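Local coordinates for protein myosin regulatory light chain, striated adductor muscle (Argopecten irradians, PDB 1WDC) that is the calcium-binding regulatory light chain of scallop muscle myosin, responsible for calcium-dependent binding and calcium-dependent Mg-ATPase activity, at residues I106-I109 with K110-E114. Sequence-based numbering, arbitrary orientation.
Sequences IEYI and KDLLE
L112 N donates to Y108 O at 2.9 Å, and the same i to i+4 pairing is repeated from K110 N to I106 O, from D111 N to E107 O and from L113 N to I109 O: four successive alpha-helical bonds over about two turns. They are not equivalent. L112 N arrives nearly end-on to its carbonyl, whereas D111 N, 3.2 Å from E107 O, stands above the carbonyl plane and makes a more bent bond, with an N-H...O angle of 143°. The pair that shares the shortest of these bonds is also joined through its side chains. Y108 starts away from 110-114, but with CG anti to the backbone N (chi1 -175°) its ring comes back beside L112, whose CD1 sits over the centre of one face, 4.0 Å from the ring centroid. This is a CH-pi contact, the methyl lying only 11° off the ring normal; L112 CG lies over the same ring, 3.9 Å from Y108 CE1. L112 CD1 serves two neighbours, since I109 CD1 also touches it at 4.0 Å, the two side chains meeting at about a right angle. I109 CD1 extends further to L113 CG, more loosely. Along another flank, the extended aliphatic chain of K110 brings CE to 4.1 Å from I106 CD1. L112 and L113 pack on apolar side chains of one partner chain of the assembly, and L112 also on an aromatic side chain of a second. Within the second EF-hand region, away from the magnesium site, the amphipathic helix 106-115 sets I106, I109 and L113 against F129 of helix 122-131, and I106 and I109 also against F139 of strand 138-139.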
loop_
_atom_site.group_PDB
_atom_site.type_symbol
_atom_site.label_atom_id
_atom_site.label_comp_id
_atom_site.label_asym_id
_atom_site.label_seq_id
_atom_site.Cartn_x
_atom_site.Cartn_y
_atom_site.Cartn_z
ATOM N N ILE B 106 15.878 -2.596 -1.509
ATOM C CA ILE B 106 15.766 -2.912 -0.101
ATOM C C ILE B 106 15.148 -1.776 0.717
ATOM O O ILE B 106 14.269 -2.023 1.556
ATOM C CB ILE B 106 17.150 -3.322 0.520
ATOM C CG1 ILE B 106 16.956 -3.895 1.952
ATOM C CG2 ILE B 106 18.086 -2.122 0.534
ATOM C CD1 ILE B 106 15.891 -5.009 2.098
ATOM N N GLU B 107 15.435 -0.534 0.322
ATOM C CA GLU B 107 15.031 0.635 1.113
ATOM C C GLU B 107 13.546 0.912 0.952
ATOM O O GLU B 107 12.894 1.418 1.850
ATOM C CB GLU B 107 15.818 1.892 0.704
ATOM C CG GLU B 107 17.053 1.643 -0.130
ATOM C CD GLU B 107 16.731 1.512 -1.599
ATOM O OE1 GLU B 107 16.227 2.500 -2.203
ATOM O OE2 GLU B 107 16.974 0.417 -2.144
ATOM N N TYR B 108 13.031 0.600 -0.232
ATOM C CA TYR B 108 11.621 0.774 -0.529
ATOM C C TYR B 108 10.730 -0.205 0.292
ATOM O O TYR B 108 9.870 0.240 1.046
ATOM C CB TYR B 108 11.424 0.585 -2.028
ATOM C CG TYR B 108 10.021 0.856 -2.487
ATOM C CD1 TYR B 108 9.237 1.867 -1.893
ATOM C CD2 TYR B 108 9.478 0.135 -3.545
ATOM C CE1 TYR B 108 7.933 2.132 -2.352
ATOM C CE2 TYR B 108 8.197 0.410 -4.023
ATOM C CZ TYR B 108 7.430 1.392 -3.425
ATOM O OH TYR B 108 6.143 1.560 -3.887
ATOM N N ILE B 109 11.041 -1.507 0.262
ATOM C CA ILE B 109 10.247 -2.463 1.035
ATOM C C ILE B 109 10.322 -2.260 2.572
ATOM O O ILE B 109 9.293 -2.265 3.212
ATOM C CB ILE B 109 10.537 -3.958 0.639
ATOM C CG1 ILE B 109 9.494 -4.863 1.296
ATOM C CG2 ILE B 109 11.937 -4.413 1.080
ATOM C CD1 ILE B 109 8.081 -4.586 0.857
ATOM N N LYS B 110 11.465 -1.841 3.118
ATOM C CA LYS B 110 11.529 -1.501 4.550
ATOM C C LYS B 110 10.611 -0.333 4.866
ATOM O O LYS B 110 9.952 -0.297 5.908
ATOM C CB LYS B 110 12.958 -1.133 4.981
ATOM C CG LYS B 110 13.913 -2.266 4.801
ATOM C CD LYS B 110 15.119 -2.154 5.679
ATOM C CE LYS B 110 15.696 -3.555 5.897
ATOM N NZ LYS B 110 17.098 -3.544 6.442
ATOM N N ASP B 111 10.602 0.638 3.957
ATOM C CA ASP B 111 9.859 1.875 4.162
ATOM C C ASP B 111 8.358 1.622 4.118
ATOM O O ASP B 111 7.610 2.119 4.951
ATOM C CB ASP B 111 10.273 2.851 3.079
ATOM C CG ASP B 111 9.538 4.165 3.151
ATOM O OD1 ASP B 111 9.518 4.765 4.246
ATOM O OD2 ASP B 111 9.055 4.621 2.071
ATOM N N LEU B 112 7.952 0.749 3.203
ATOM C CA LEU B 112 6.561 0.326 3.075
ATOM C C LEU B 112 6.072 -0.335 4.351
ATOM O O LEU B 112 5.095 0.116 4.911
ATOM C CB LEU B 112 6.415 -0.652 1.907
ATOM C CG LEU B 112 6.419 -0.040 0.517
ATOM C CD1 LEU B 112 6.557 -1.146 -0.502
ATOM C CD2 LEU B 112 5.115 0.713 0.323
ATOM N N LEU B 113 6.865 -1.284 4.869
ATOM C CA LEU B 113 6.520 -2.144 6.015
ATOM C C LEU B 113 6.534 -1.440 7.344
ATOM O O LEU B 113 5.616 -1.589 8.159
ATOM C CB LEU B 113 7.477 -3.338 6.131
ATOM C CG LEU B 113 7.475 -4.478 5.097
ATOM C CD1 LEU B 113 8.585 -5.457 5.486
ATOM C CD2 LEU B 113 6.102 -5.185 5.056
ATOM N N GLU B 114 7.507 -0.565 7.496
ATOM C CA GLU B 114 7.756 0.059 8.762
ATOM C C GLU B 114 6.966 1.341 8.994
ATOM O O GLU B 114 6.653 1.708 10.131
ATOM C CB GLU B 114 9.239 0.299 8.846
ATOM C CG GLU B 114 9.643 1.203 9.935
ATOM C CD GLU B 114 11.122 1.180 10.126
ATOM O OE1 GLU B 114 11.879 1.076 9.118
ATOM O OE2 GLU B 114 11.522 1.191 11.301
#